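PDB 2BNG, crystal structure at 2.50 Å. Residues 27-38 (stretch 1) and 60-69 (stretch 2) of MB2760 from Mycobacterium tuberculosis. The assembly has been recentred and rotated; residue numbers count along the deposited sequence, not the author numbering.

Stretch 1, residues 27-38: ALQNEDFDTVDA
Stretch 2 (60-69) TATLLRRMQG

Stretch 1 is a helix-turn-helix: residues 27-30 end one helix, E31 and D32 form the bend, and 33-38 begin the next. E31 takes positive phi (62/36) and closes a Schellman motif, with D32 N to A27 O at 2.9 Å and a weak bond from E31 N to L28 O at 3.3 Å. D32 (-95/82) sits at the N-cap position of the second helix; its side chain (chi1 t) accepts a hydrogen bond from T35 OG1 to D32 OD2 at 2.7 Å, while V36 N reaches D32 O at 3.1 Å. Stretch 2 enters as a helix that includes 60-65, and a type I turn runs from R65 to Q68; M67 N to L64 O measures 3.0 Å. Q68 is extended (-48/129), and G69 (83/-5) has backbone angles that would jam a CB against the preceding carbonyl.

Helices 33-38 and 60-65 run nearly antiparallel, at 162°, with axes 9.5 Å apart at closest approach. The register pairs D37 with A61 (CA to CA 5.6 Å), F33 with R65 (6.1 Å) and E31 with Q68 (7.2 Å). Small A61 permits the tightest of these approaches: its CB lies 3.0 Å from D37 OD1. Together the stretches bury 511 Å².

F33 (chi1 m, chi2 -64°) points toward stretch 2 and is buried. R65 CA lies over one face of its ring, 3.7 Å from the centroid and 16° off the normal, a CH-pi contact; Q68 CG meets the ring edge, 3.3 Å from F33 CE2. Beside it is an aliphatic cluster. L64 (m, t) places CD1 3.6 Å from L28 CD2 and 4.3 Å from V36 CG1; L28 (m, t) starts sideways but its end comes nearer, whereas V36 (t) points toward stretch 2.

R65 also leaves its backbone sideways, with chi angles t, t, m and -90°, and brings its guanidinium back to stretch 1. F33 CB lies over one face of the guanidinium, 3.5 Å from R65 CZ. At the guanidinium edge, R65 NH2 donates to D34 OD2 at 3.0 Å (174°) and to D37 OD2 at 2.7 Å (150°), both salt bridges. The two aspartates (each chi1 m), one helical step of three apart, thus converge on a single nitrogen. The long arginine suits this place because its charged end can reach both carboxylates while its CA packs on the phenyl ring.

At the turns, E31 (m, t) points toward stretch 2, and a water bridges the E31 side chain and the G69 backbone, donating to E31 OE2 at 2.6 Å and accepting from G69 N at 2.9 Å.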

# COMPACT_ATOMS: atom_id res chain seq x y z
N ALA C 27 -9.03 23.52 24.83
CA ALA C 27 -8.52 24.88 24.94
C ALA C 27 -8.12 25.23 26.37
O ALA C 27 -7.10 25.89 26.57
CB ALA C 27 -9.54 25.89 24.41
N LEU C 28 -8.90 24.78 27.35
CA LEU C 28 -8.57 24.96 28.76
C LEU C 28 -7.28 24.26 29.15
O LEU C 28 -6.41 24.83 29.81
CB LEU C 28 -9.66 24.38 29.64
CG LEU C 28 -10.91 25.15 30.02
CD1 LEU C 28 -11.73 24.20 30.89
CD2 LEU C 28 -10.58 26.44 30.75
N GLN C 29 -7.17 23.00 28.75
CA GLN C 29 -6.00 22.19 29.02
C GLN C 29 -4.77 22.84 28.35
O GLN C 29 -3.70 22.92 28.95
CB GLN C 29 -6.22 20.75 28.53
CG GLN C 29 -4.99 19.89 28.68
CD GLN C 29 -5.25 18.40 28.61
OE1 GLN C 29 -4.32 17.64 28.74
NE2 GLN C 29 -6.49 17.97 28.44
N ASN C 30 -4.96 23.34 27.13
CA ASN C 30 -3.85 23.88 26.33
C ASN C 30 -3.54 25.35 26.63
O ASN C 30 -2.58 25.92 26.07
CB ASN C 30 -4.14 23.75 24.83
CG ASN C 30 -4.11 22.32 24.35
OD1 ASN C 30 -3.59 21.41 25.01
ND2 ASN C 30 -4.69 22.11 23.20
N GLU C 31 -4.36 25.96 27.48
CA GLU C 31 -4.20 27.38 27.84
C GLU C 31 -4.35 28.31 26.65
O GLU C 31 -3.67 29.34 26.54
CB GLU C 31 -2.88 27.63 28.57
CG GLU C 31 -2.90 27.08 29.97
CD GLU C 31 -1.55 27.10 30.60
OE1 GLU C 31 -0.63 27.70 30.08
OE2 GLU C 31 -1.37 26.53 31.66
N ASP C 32 -5.25 27.93 25.75
CA ASP C 32 -5.48 28.64 24.50
C ASP C 32 -6.64 29.60 24.78
O ASP C 32 -7.82 29.32 24.47
CB ASP C 32 -5.77 27.63 23.39
CG ASP C 32 -6.22 28.27 22.08
OD1 ASP C 32 -6.14 29.52 21.94
OD2 ASP C 32 -6.67 27.50 21.19
N PHE C 33 -6.29 30.74 25.37
CA PHE C 33 -7.30 31.57 26.03
C PHE C 33 -8.16 32.37 25.08
O PHE C 33 -9.28 32.75 25.43
CB PHE C 33 -6.70 32.43 27.15
CG PHE C 33 -6.27 31.63 28.34
CD1 PHE C 33 -7.22 30.93 29.09
CD2 PHE C 33 -4.93 31.53 28.68
CE1 PHE C 33 -6.84 30.17 30.18
CE2 PHE C 33 -4.54 30.76 29.77
CZ PHE C 33 -5.49 30.08 30.52
N ASP C 34 -7.66 32.59 23.88
CA ASP C 34 -8.47 33.22 22.86
C ASP C 34 -9.59 32.30 22.34
O ASP C 34 -10.70 32.76 22.05
CB ASP C 34 -7.62 33.74 21.72
CG ASP C 34 -6.63 34.79 22.16
OD1 ASP C 34 -5.81 35.22 21.35
OD2 ASP C 34 -6.62 35.20 23.32
N THR C 35 -9.31 31.00 22.22
CA THR C 35 -10.36 30.02 21.94
C THR C 35 -11.35 29.89 23.10
O THR C 35 -12.56 29.76 22.88
CB THR C 35 -9.76 28.65 21.56
OG1 THR C 35 -8.92 28.82 20.41
CG2 THR C 35 -10.84 27.62 21.27
N VAL C 36 -10.86 29.93 24.33
CA VAL C 36 -11.73 29.94 25.51
C VAL C 36 -12.70 31.15 25.45
O VAL C 36 -13.91 31.01 25.66
CB VAL C 36 -10.92 29.95 26.82
CG1 VAL C 36 -11.81 30.31 28.01
CG2 VAL C 36 -10.22 28.59 27.01
N ASP C 37 -12.16 32.32 25.14
CA ASP C 37 -12.95 33.54 24.92
C ASP C 37 -14.00 33.46 23.83
O ASP C 37 -15.13 33.91 24.01
CB ASP C 37 -12.03 34.71 24.55
CG ASP C 37 -11.40 35.33 25.75
OD1 ASP C 37 -12.07 35.37 26.80
OD2 ASP C 37 -10.25 35.76 25.66
N ALA C 38 -13.62 32.91 22.69
CA ALA C 38 -14.56 32.71 21.60
C ALA C 38 -15.64 31.67 21.94
O ALA C 38 -16.77 31.77 21.45
CB ALA C 38 -13.82 32.32 20.34
N THR C 60 -16.05 34.80 33.38
CA THR C 60 -15.50 33.44 33.51
C THR C 60 -14.22 33.28 32.69
O THR C 60 -13.23 32.71 33.18
CB THR C 60 -16.54 32.36 33.10
OG1 THR C 60 -17.67 32.44 33.96
CG2 THR C 60 -15.94 30.95 33.18
N ALA C 61 -14.25 33.80 31.46
CA ALA C 61 -13.11 33.75 30.55
C ALA C 61 -11.86 34.41 31.14
O ALA C 61 -10.77 33.83 31.06
CB ALA C 61 -13.45 34.35 29.21
N THR C 62 -12.01 35.59 31.76
CA THR C 62 -10.82 36.25 32.32
C THR C 62 -10.40 35.65 33.67
O THR C 62 -9.21 35.66 34.01
CB THR C 62 -10.87 37.84 32.34
OG1 THR C 62 -11.87 38.30 33.23
CG2 THR C 62 -11.22 38.39 31.02
N LEU C 63 -11.35 35.10 34.41
CA LEU C 63 -11.02 34.32 35.61
C LEU C 63 -10.09 33.15 35.26
O LEU C 63 -9.05 32.96 35.90
CB LEU C 63 -12.28 33.77 36.26
CG LEU C 63 -12.09 33.39 37.72
CD1 LEU C 63 -12.03 34.64 38.59
CD2 LEU C 63 -13.22 32.51 38.17
N LEU C 64 -10.48 32.40 34.23
CA LEU C 64 -9.71 31.27 33.75
C LEU C 64 -8.36 31.71 33.19
O LEU C 64 -7.33 31.11 33.50
CB LEU C 64 -10.49 30.48 32.71
CG LEU C 64 -11.71 29.71 33.24
CD1 LEU C 64 -12.54 29.18 32.08
CD2 LEU C 64 -11.34 28.58 34.22
N ARG C 65 -8.37 32.77 32.38
CA ARG C 65 -7.14 33.33 31.87
C ARG C 65 -6.17 33.69 33.00
O ARG C 65 -4.96 33.45 32.89
CB ARG C 65 -7.41 34.55 30.99
CG ARG C 65 -6.16 35.17 30.37
CD ARG C 65 -6.48 36.46 29.60
NE ARG C 65 -7.28 36.18 28.41
CZ ARG C 65 -6.78 35.92 27.20
NH1 ARG C 65 -5.46 35.91 27.00
NH2 ARG C 65 -7.60 35.66 26.17
N ARG C 66 -6.70 34.22 34.09
CA ARG C 66 -5.85 34.67 35.17
C ARG C 66 -5.30 33.56 36.04
O ARG C 66 -4.46 33.79 36.90
CB ARG C 66 -6.52 35.75 35.99
CG ARG C 66 -6.48 37.02 35.22
CD ARG C 66 -7.06 38.12 35.96
NE ARG C 66 -7.09 39.26 35.08
CZ ARG C 66 -7.80 40.33 35.34
NH1 ARG C 66 -8.46 40.32 36.45
NH2 ARG C 66 -7.85 41.37 34.53
N MSE C 67 -5.74 32.34 35.78
CA MSE C 67 -5.21 31.22 36.52
C MSE C 67 -3.94 30.62 35.92
O MSE C 67 -3.24 29.82 36.56
CB MSE C 67 -6.29 30.17 36.68
CG MSE C 67 -7.15 30.46 37.90
SE MSE C 67 -8.53 29.12 37.96
CE MSE C 67 -10.08 30.15 37.43
N GLN C 68 -3.66 31.02 34.70
CA GLN C 68 -2.47 30.63 33.99
C GLN C 68 -1.21 30.80 34.85
O GLN C 68 -0.97 31.87 35.42
CB GLN C 68 -2.38 31.56 32.81
CG GLN C 68 -1.85 30.98 31.62
CD GLN C 68 -0.41 31.13 31.48
OE1 GLN C 68 0.21 30.29 30.93
NE2 GLN C 68 0.13 32.20 31.92
N GLY C 69 -0.39 29.75 34.93
CA GLY C 69 0.83 29.81 35.75
C GLY C 69 0.63 29.55 37.25
O GLY C 69 1.59 29.48 37.99
O HOH W 1 -1.64 27.32 34.07